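Local atomic coordinates of Non-structural polyprotein (Sindbis virus, PDB entry 4GUA), a protein that cleaves the viral non-structural polyprotein through the cysteine protease of nsP2, here still joined in one precursor chain to the macro and zinc-binding domains of nsP3. Residues Q239-H244 with G271-N276; V267-Y272 with T303-I308; V289-A294 with H323-V328. All coordinates share one frame; numbering follows the deposited sequence.

Contact 1: Q239-H244 with G271-N276; sequences QQCEDH and GYADRN
Cys241 of helix 237-257 meets Ala273 and Asp274 in the turn that leads from strand 263-269 into helix 275-286. Both belong to the part of nsP2 with a Rossmann-like, methyltransferase-type topology, and Asp274 is the N-cap of the second helix. The thiol of Cys241 carries much of the contact. With chi1 at -77°, SG stands beside its own backbone N and anti to the carbonyl carbon, which directs the sulfur at the turn. There Ala273 N gives SG a weak hydrogen bond of 3.4 Å, bent to 149° at the hydrogen. The methyl CB of Ala273 packs on the same sulfur at 3.6 Å, so one small side chain takes both a backbone N-H and an apolar neighbour. Asp274 follows with its carboxylate turned to the helix backbone: its OD1 lies 3.3 Å from Cys241 CB, while the group caps a backbone N in the first turn of helix 275-286 and OD1 bonds to Ser277 OG. Glu242 crosses Asp274 obliquely, and their carboxylate planes are 56° apart. The touch between the two side chains is through methylenes; the extended Glu242 chain also packs on Val58 and Ile61 of helix 52-64. Glu242 OE2 ends 5.8 Å from Asp274 OD2, whereas Glu242 CG and Asp274 CB are 4.0 Å apart.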
loop_
_atom_site.group_PDB
_atom_site.type_symbol
_atom_site.label_atom_id
_atom_site.label_comp_id
_atom_site.label_asym_id
_atom_site.label_seq_id
_atom_site.Cartn_x
_atom_site.Cartn_y
_atom_site.Cartn_z
ATOM N N GLN A 239 -3.437 17.244 -4.213
ATOM C CA GLN A 239 -3.458 17.633 -5.620
ATOM C C GLN A 239 -2.096 17.435 -6.252
ATOM O O GLN A 239 -1.992 17.105 -7.424
ATOM C CB GLN A 239 -3.884 19.089 -5.787
ATOM C CG GLN A 239 -4.034 19.522 -7.236
ATOM C CD GLN A 239 -4.825 20.810 -7.375
ATOM O OE1 GLN A 239 -4.342 21.888 -7.029
ATOM N NE2 GLN A 239 -6.050 20.702 -7.882
ATOM N N GLN A 240 -1.049 17.671 -5.475
ATOM C CA GLN A 240 0.298 17.505 -5.984
ATOM C C GLN A 240 0.553 16.033 -6.298
ATOM O O GLN A 240 1.172 15.709 -7.308
ATOM C CB GLN A 240 1.322 18.034 -4.980
ATOM C CG GLN A 240 2.719 18.138 -5.546
ATOM C CD GLN A 240 3.633 18.972 -4.689
ATOM O OE1 GLN A 240 3.472 19.042 -3.476
ATOM N NE2 GLN A 240 4.610 19.605 -5.315
ATOM N N CYS A 241 0.063 15.140 -5.440
ATOM C CA CYS A 241 0.199 13.707 -5.686
ATOM C C CYS A 241 -0.477 13.350 -6.996
ATOM O O CYS A 241 0.107 12.654 -7.829
ATOM C CB CYS A 241 -0.395 12.884 -4.537
ATOM S SG CYS A 241 0.660 12.800 -3.060
ATOM N N GLU A 242 -1.713 13.819 -7.160
ATOM C CA GLU A 242 -2.473 13.596 -8.384
ATOM C C GLU A 242 -1.674 14.016 -9.616
ATOM O O GLU A 242 -1.481 13.222 -10.525
ATOM C CB GLU A 242 -3.801 14.364 -8.345
ATOM C CG GLU A 242 -4.818 13.835 -7.338
ATOM C CD GLU A 242 -6.146 14.596 -7.388
ATOM O OE1 GLU A 242 -6.137 15.837 -7.238
ATOM O OE2 GLU A 242 -7.205 13.953 -7.582
ATOM N N ASP A 243 -1.192 15.256 -9.631
ATOM C CA ASP A 243 -0.429 15.786 -10.765
ATOM C C ASP A 243 0.842 14.996 -11.018
ATOM O O ASP A 243 1.319 14.922 -12.147
ATOM C CB ASP A 243 -0.043 17.249 -10.522
ATOM C CG ASP A 243 -1.219 18.193 -10.645
ATOM O OD1 ASP A 243 -2.249 17.797 -11.223
ATOM O OD2 ASP A 243 -1.105 19.339 -10.170
ATOM N N HIS A 244 1.431 14.485 -9.948
ATOM C CA HIS A 244 2.684 13.750 -10.031
ATOM C C HIS A 244 2.523 12.286 -10.414
ATOM O O HIS A 244 3.447 11.699 -10.956
ATOM C CB HIS A 244 3.449 13.854 -8.707
ATOM C CG HIS A 244 4.860 13.361 -8.787
ATOM N ND1 HIS A 244 5.801 13.914 -9.629
ATOM C CD2 HIS A 244 5.479 12.341 -8.148
ATOM C CE1 HIS A 244 6.946 13.269 -9.488
ATOM N NE2 HIS A 244 6.775 12.306 -8.600
ATOM N N GLY A 271 4.599 11.458 -1.876
ATOM C CA GLY A 271 3.886 10.408 -1.174
ATOM C C GLY A 271 2.994 9.756 -2.207
ATOM O O GLY A 271 3.106 10.076 -3.394
ATOM N N TYR A 272 2.145 8.823 -1.793
ATOM C CA TYR A 272 1.027 8.434 -2.639
ATOM C C TYR A 272 -0.286 8.687 -1.901
ATOM O O TYR A 272 -0.869 7.770 -1.321
ATOM C CB TYR A 272 1.157 6.937 -2.919
ATOM C CG TYR A 272 1.590 6.166 -1.679
ATOM C CD1 TYR A 272 2.927 6.115 -1.295
ATOM C CD2 TYR A 272 0.657 5.522 -0.875
ATOM C CE1 TYR A 272 3.316 5.428 -0.156
ATOM C CE2 TYR A 272 1.038 4.834 0.257
ATOM C CZ TYR A 272 2.365 4.788 0.616
ATOM O OH TYR A 272 2.733 4.095 1.752
ATOM N N ALA A 273 -0.841 9.878 -2.047
ATOM C CA ALA A 273 -2.038 10.208 -1.288
ATOM C C ALA A 273 -3.277 9.715 -2.014
ATOM O O ALA A 273 -4.193 9.167 -1.412
ATOM C CB ALA A 273 -2.118 11.703 -1.033
ATOM N N ASP A 274 -3.294 9.932 -3.321
ATOM C CA ASP A 274 -4.423 9.551 -4.144
ATOM C C ASP A 274 -4.346 8.065 -4.473
ATOM O O ASP A 274 -3.278 7.455 -4.430
ATOM C CB ASP A 274 -4.466 10.401 -5.413
ATOM C CG ASP A 274 -3.326 10.098 -6.353
ATOM O OD1 ASP A 274 -2.180 10.499 -6.054
ATOM O OD2 ASP A 274 -3.580 9.465 -7.401
ATOM N N ARG A 275 -5.503 7.482 -4.747
ATOM C CA ARG A 275 -5.615 6.064 -5.051
ATOM C C ARG A 275 -4.672 5.645 -6.186
ATOM O O ARG A 275 -4.028 4.598 -6.110
ATOM C CB ARG A 275 -7.079 5.745 -5.374
ATOM C CG ARG A 275 -7.377 4.348 -5.868
ATOM C CD ARG A 275 -7.703 4.379 -7.363
ATOM N NE ARG A 275 -8.836 3.529 -7.725
ATOM C CZ ARG A 275 -8.806 2.201 -7.708
ATOM N NH1 ARG A 275 -7.709 1.563 -7.321
ATOM N NH2 ARG A 275 -9.880 1.509 -8.059
ATOM N N ASN A 276 -4.571 6.459 -7.230
ATOM C CA ASN A 276 -3.709 6.097 -8.354
ATOM C C ASN A 276 -2.234 6.064 -7.980
ATOM O O ASN A 276 -1.528 5.119 -8.328
ATOM C CB ASN A 276 -3.964 7.006 -9.558
ATOM C CG ASN A 276 -5.337 6.774 -10.171
ATOM O OD1 ASN A 276 -6.118 7.709 -10.364
ATOM N ND2 ASN A 276 -5.636 5.513 -10.480
#

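Contact 2: V267-Y272 with T303-I308; sequences VKSYGY and TEMYLI
A bend at chi3 (-68°) turns CE of Lys268 out of an otherwise extended chain, and its ammonium group meets the carboxylate of Glu304. The salt bridge runs from Lys268 NZ to Glu304 OE2 over 3.2 Å, with NZ above the carboxylate plane, 50° out of it. Across the same lysine lies Tyr306, whose OH is 3.5 Å from Lys268 CE and which bonds to Asn228. Glu304 OE1 is taken by Ser300 N, so both carboxylate oxygens have partners. On the other face of the sheet, chi1 of Ser269 (80°) sets OG between the backbone N and the carbonyl carbon. From there OG donates to Met305 O at 3.0 Å. Ser269 N bonds the same oxygen from the opposite face of its carbonyl plane, so this acceptor is gripped twice by one residue. These bonds lie in the antiparallel pairing of strands 263-269 and 305-312, the fifth and seventh strands of a methyltransferase-like sheet ordered 3-2-1-4-5-7-6. Val267 and Leu307 form a further hydrogen-bonded pair, and Lys268 with Tyr306 the non-hydrogen-bonded pair between. Ser269 OG also accepts from Gly271 N (3.1 Å), closing an ST turn where the strand ends, and the isobutyl group of Leu307 lies against the same serine, CD1 3.8 Å from Ser269 CB. Beyond the strand, Tyr270 lies side by side with Glu304, its CE1 3.5 Å from Glu304 CG. Thr303 OG1, bonded to Gln240, approaches the edge of the tyrosine ring, 3.3 Å from Tyr270 CD1.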
loop_
_atom_site.group_PDB
_atom_site.type_symbol
_atom_site.label_atom_id
_atom_site.label_comp_id
_atom_site.label_asym_id
_atom_site.label_seq_id
_atom_site.Cartn_x
_atom_site.Cartn_y
_atom_site.Cartn_z
ATOM N N VAL A 267 13.353 7.569 -6.162
ATOM C CA VAL A 267 12.523 8.414 -7.020
ATOM C C VAL A 267 11.748 9.442 -6.211
ATOM O O VAL A 267 11.066 9.105 -5.247
ATOM C CB VAL A 267 11.529 7.577 -7.871
ATOM C CG1 VAL A 267 10.832 6.530 -7.020
ATOM C CG2 VAL A 267 10.511 8.480 -8.557
ATOM N N LYS A 268 11.837 10.700 -6.619
ATOM C CA LYS A 268 11.172 11.770 -5.893
ATOM C C LYS A 268 9.642 11.664 -6.010
ATOM O O LYS A 268 9.090 11.455 -7.097
ATOM C CB LYS A 268 11.654 13.129 -6.404
ATOM C CG LYS A 268 10.808 14.288 -5.910
ATOM C CD LYS A 268 11.312 15.626 -6.418
ATOM C CE LYS A 268 12.659 16.000 -5.821
ATOM N NZ LYS A 268 13.115 17.327 -6.320
ATOM N N SER A 269 8.970 11.809 -4.873
ATOM C CA SER A 269 7.518 11.790 -4.823
ATOM C C SER A 269 7.021 12.747 -3.759
ATOM O O SER A 269 7.790 13.303 -2.990
ATOM C CB SER A 269 6.990 10.390 -4.499
ATOM O OG SER A 269 7.063 10.119 -3.105
ATOM N N TYR A 270 5.718 12.969 -3.777
ATOM C CA TYR A 270 5.004 13.695 -2.738
ATOM C C TYR A 270 4.259 12.740 -1.788
ATOM O O TYR A 270 3.347 13.132 -1.071
ATOM C CB TYR A 270 4.164 14.791 -3.384
ATOM C CG TYR A 270 5.066 15.619 -4.280
ATOM C CD1 TYR A 270 5.729 16.736 -3.788
ATOM C CD2 TYR A 270 5.320 15.234 -5.595
ATOM C CE1 TYR A 270 6.582 17.473 -4.587
ATOM C CE2 TYR A 270 6.174 15.970 -6.408
ATOM C CZ TYR A 270 6.805 17.085 -5.896
ATOM O OH TYR A 270 7.658 17.819 -6.689
ATOM N N GLY A 271 4.599 11.458 -1.876
ATOM C CA GLY A 271 3.886 10.408 -1.174
ATOM C C GLY A 271 2.994 9.756 -2.207
ATOM O O GLY A 271 3.106 10.076 -3.394
ATOM N N TYR A 272 2.145 8.823 -1.793
ATOM C CA TYR A 272 1.027 8.434 -2.639
ATOM C C TYR A 272 -0.286 8.687 -1.901
ATOM O O TYR A 272 -0.869 7.770 -1.321
ATOM C CB TYR A 272 1.157 6.937 -2.919
ATOM C CG TYR A 272 1.590 6.166 -1.679
ATOM C CD1 TYR A 272 2.927 6.115 -1.295
ATOM C CD2 TYR A 272 0.657 5.522 -0.875
ATOM C CE1 TYR A 272 3.316 5.428 -0.156
ATOM C CE2 TYR A 272 1.038 4.834 0.257
ATOM C CZ TYR A 272 2.365 4.788 0.616
ATOM O OH TYR A 272 2.733 4.095 1.752
ATOM N N THR A 303 6.606 18.940 1.172
ATOM C CA THR A 303 5.831 17.825 0.633
ATOM C C THR A 303 6.692 16.806 -0.121
ATOM O O THR A 303 6.234 15.694 -0.398
ATOM C CB THR A 303 4.723 18.304 -0.319
ATOM O OG1 THR A 303 5.304 19.023 -1.413
ATOM C CG2 THR A 303 3.717 19.185 0.415
ATOM N N GLU A 304 7.924 17.176 -0.466
ATOM C CA GLU A 304 8.803 16.271 -1.212
ATOM C C GLU A 304 9.247 15.081 -0.362
ATOM O O GLU A 304 9.632 15.232 0.792
ATOM C CB GLU A 304 10.016 17.019 -1.766
ATOM C CG GLU A 304 9.716 17.742 -3.069
ATOM C CD GLU A 304 10.947 18.325 -3.729
ATOM O OE1 GLU A 304 12.040 18.204 -3.142
ATOM O OE2 GLU A 304 10.818 18.901 -4.836
ATOM N N MET A 305 9.156 13.894 -0.947
ATOM C CA MET A 305 9.511 12.652 -0.278
ATOM C C MET A 305 10.208 11.760 -1.290
ATOM O O MET A 305 9.641 11.455 -2.331
ATOM C CB MET A 305 8.242 11.961 0.221
ATOM C CG MET A 305 8.468 10.738 1.085
ATOM S SD MET A 305 9.112 11.164 2.712
ATOM C CE MET A 305 7.745 12.097 3.405
ATOM N N TYR A 306 11.428 11.336 -0.999
ATOM C CA TYR A 306 12.090 10.369 -1.861
ATOM C C TYR A 306 11.700 8.963 -1.441
ATOM O O TYR A 306 11.826 8.604 -0.274
ATOM C CB TYR A 306 13.606 10.519 -1.814
ATOM C CG TYR A 306 14.163 11.751 -2.502
ATOM C CD1 TYR A 306 14.285 11.814 -3.883
ATOM C CD2 TYR A 306 14.595 12.841 -1.757
ATOM C CE1 TYR A 306 14.812 12.946 -4.505
ATOM C CE2 TYR A 306 15.118 13.968 -2.363
ATOM C CZ TYR A 306 15.228 14.023 -3.734
ATOM O OH TYR A 306 15.759 15.161 -4.313
ATOM N N LEU A 307 11.171 8.201 -2.395
ATOM C CA LEU A 307 10.916 6.773 -2.230
ATOM C C LEU A 307 12.137 5.933 -2.607
ATOM O O LEU A 307 12.736 6.113 -3.663
ATOM C CB LEU A 307 9.733 6.352 -3.098
ATOM C CG LEU A 307 8.410 7.071 -2.826
ATOM C CD1 LEU A 307 7.365 6.665 -3.853
ATOM C CD2 LEU A 307 7.916 6.797 -1.415
ATOM N N ILE A 308 12.503 5.014 -1.724
ATOM C CA ILE A 308 13.654 4.148 -1.934
ATOM C C ILE A 308 13.244 2.681 -2.103
ATOM O O ILE A 308 12.857 2.023 -1.150
ATOM C CB ILE A 308 14.608 4.284 -0.733
ATOM C CG1 ILE A 308 14.990 5.756 -0.557
ATOM C CG2 ILE A 308 15.847 3.427 -0.921
ATOM C CD1 ILE A 308 15.683 6.071 0.738
#

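Contact 3: V289-A294 with H323-V328; sequences VRVSAA and HHLNCV
Packing of helix 323-333 on strand 288-294, an outermost strand of the seven-stranded methyltransferase-like sheet of nsP2, brings Leu325, Val328 and His324 against Val291, Ser292 and Ala293. The strand and helix segments run almost parallel, their N-to-C directions 7° apart and their axes 7.9 Å apart at the closest. Leu325 takes the central place. Its chi1 of -166° carries CG anti to the backbone N, and its two methyls touch different parts of the strand. CD1 touches the Ser292 carbonyl group, 3.8 Å from its C, and comes within 4.2 Å of Ala293 CB. CD2 meets Val291 CG2 at 4.2 Å, the leucine and valine side chains crossing at about a right angle. One helical turn on, Val328 presents CG1 to the methyl of Ala293 at 4.1 Å, so that this small residue is touched by two branched side chains from the same helix. The imidazole of His324 reaches the strand differently. With CG anti to the backbone N (chi1 170°), the ring meets Val291 O at its edge, near the ring plane, ND1 and CE1 both being 3.4 Å from that oxygen. Ser292 OG is 4.1 Å from His324 CE1, but its hydrogen bond goes to Asp478 OD1. Apolar packing therefore carries most of the contact. Asp478, in the loop before strand 480-484 of the nsP3 macro domain sheet, also touches His324 and Val328, so this edge of nsP2 adjoins the macro domain. Within the sheet, strand 305-312 pairs with strand 288-294, while from helix 275-286 Ala285 touches Val291 and Val281 touches Leu325.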
loop_
_atom_site.group_PDB
_atom_site.type_symbol
_atom_site.label_atom_id
_atom_site.label_comp_id
_atom_site.label_asym_id
_atom_site.label_seq_id
_atom_site.Cartn_x
_atom_site.Cartn_y
_atom_site.Cartn_z
ATOM N N VAL A 289 12.653 -6.081 -2.968
ATOM C CA VAL A 289 12.695 -6.780 -1.688
ATOM C C VAL A 289 12.207 -5.870 -0.563
ATOM O O VAL A 289 11.403 -6.278 0.278
ATOM C CB VAL A 289 14.130 -7.247 -1.359
ATOM C CG1 VAL A 289 14.157 -7.987 -0.042
ATOM C CG2 VAL A 289 14.663 -8.143 -2.458
ATOM N N ARG A 290 12.691 -4.631 -0.568
ATOM C CA ARG A 290 12.317 -3.632 0.429
ATOM C C ARG A 290 11.932 -2.321 -0.234
ATOM O O ARG A 290 12.375 -2.014 -1.343
ATOM C CB ARG A 290 13.484 -3.316 1.359
ATOM C CG ARG A 290 13.871 -4.368 2.363
ATOM C CD ARG A 290 14.986 -3.790 3.211
ATOM N NE ARG A 290 15.512 -4.711 4.208
ATOM C CZ ARG A 290 15.085 -4.795 5.459
ATOM N NH1 ARG A 290 14.095 -4.021 5.892
ATOM N NH2 ARG A 290 15.653 -5.667 6.280
ATOM N N VAL A 291 11.107 -1.543 0.452
ATOM C CA VAL A 291 10.901 -0.159 0.068
ATOM C C VAL A 291 10.668 0.684 1.318
ATOM O O VAL A 291 9.908 0.300 2.209
ATOM C CB VAL A 291 9.741 0.002 -0.947
ATOM C CG1 VAL A 291 8.497 -0.708 -0.467
ATOM C CG2 VAL A 291 9.456 1.474 -1.203
ATOM N N SER A 292 11.336 1.833 1.362
ATOM C CA SER A 292 11.248 2.769 2.471
ATOM C C SER A 292 11.145 4.170 1.888
ATOM O O SER A 292 10.879 4.326 0.697
ATOM C CB SER A 292 12.469 2.663 3.378
ATOM O OG SER A 292 12.245 3.340 4.608
ATOM N N ALA A 293 11.290 5.182 2.737
ATOM C CA ALA A 293 11.205 6.575 2.310
ATOM C C ALA A 293 12.147 7.449 3.122
ATOM O O ALA A 293 12.610 7.064 4.199
ATOM C CB ALA A 293 9.785 7.082 2.455
ATOM N N ALA A 294 12.439 8.626 2.588
ATOM C CA ALA A 294 13.335 9.559 3.245
ATOM C C ALA A 294 13.000 10.974 2.808
ATOM O O ALA A 294 12.549 11.192 1.685
ATOM C CB ALA A 294 14.769 9.234 2.900
ATOM N N HIS A 323 1.834 -1.305 5.054
ATOM C CA HIS A 323 1.746 -1.029 6.480
ATOM C C HIS A 323 2.972 -0.233 6.868
ATOM O O HIS A 323 2.887 0.865 7.428
ATOM C CB HIS A 323 1.661 -2.325 7.270
ATOM C CG HIS A 323 0.427 -3.121 6.981
ATOM N ND1 HIS A 323 0.298 -3.919 5.864
ATOM C CD2 HIS A 323 -0.729 -3.252 7.673
ATOM C CE1 HIS A 323 -0.889 -4.499 5.876
ATOM N NE2 HIS A 323 -1.530 -4.112 6.964
ATOM N N HIS A 324 4.123 -0.814 6.558
ATOM C CA HIS A 324 5.403 -0.204 6.853
ATOM C C HIS A 324 5.537 1.155 6.197
ATOM O O HIS A 324 5.765 2.153 6.865
ATOM C CB HIS A 324 6.522 -1.097 6.352
ATOM C CG HIS A 324 7.865 -0.446 6.389
ATOM N ND1 HIS A 324 8.708 -0.424 5.301
ATOM C CD2 HIS A 324 8.508 0.218 7.377
ATOM C CE1 HIS A 324 9.816 0.221 5.621
ATOM N NE2 HIS A 324 9.720 0.619 6.874
ATOM N N LEU A 325 5.396 1.186 4.880
ATOM C CA LEU A 325 5.615 2.411 4.134
ATOM C C LEU A 325 4.672 3.517 4.603
ATOM O O LEU A 325 5.089 4.662 4.764
ATOM C CB LEU A 325 5.437 2.153 2.638
ATOM C CG LEU A 325 5.947 3.257 1.717
ATOM C CD1 LEU A 325 7.397 3.595 2.019
ATOM C CD2 LEU A 325 5.785 2.840 0.269
ATOM N N ASN A 326 3.411 3.176 4.850
ATOM C CA ASN A 326 2.467 4.156 5.381
ATOM C C ASN A 326 2.992 4.772 6.665
ATOM O O ASN A 326 3.026 5.993 6.811
ATOM C CB ASN A 326 1.112 3.510 5.670
ATOM C CG ASN A 326 0.290 3.294 4.424
ATOM O OD1 ASN A 326 0.785 3.411 3.301
ATOM N ND2 ASN A 326 -0.980 2.962 4.616
ATOM N N CYS A 327 3.399 3.919 7.600
ATOM C CA CYS A 327 3.884 4.386 8.889
ATOM C C CYS A 327 5.083 5.327 8.746
ATOM O O CYS A 327 5.136 6.381 9.376
ATOM C CB CYS A 327 4.251 3.197 9.769
ATOM S SG CYS A 327 4.739 3.677 11.423
ATOM N N VAL A 328 6.041 4.934 7.913
ATOM C CA VAL A 328 7.271 5.688 7.708
ATOM C C VAL A 328 7.015 7.074 7.125
ATOM O O VAL A 328 7.363 8.086 7.722
ATOM C CB VAL A 328 8.188 4.937 6.739
ATOM C CG1 VAL A 328 9.342 5.823 6.300
ATOM C CG2 VAL A 328 8.692 3.665 7.380
#

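How the contacts relate
All three contacts belong to the methyltransferase-like part of nsP2. Contacts 1 and 2, with centres about 10 Å apart, share Gly271 and Tyr272, the chain passing from strand 263-269 through that turn into helix 275-286. Contacts 2 and 3, about 11 Å apart, reach the same sheet, where strands 305-312 and 288-294 are neighbours; their segments alternate along the chain. Contact 1 closes before contact 3 opens, and their centres lie about 17 Å apart, yet Tyr272 OH links to Asn326 OD1 of helix 323-333. Together they run from helix 237-257 through the antiparallel end of the sheet to the side that adjoins the nsP3 macro domain.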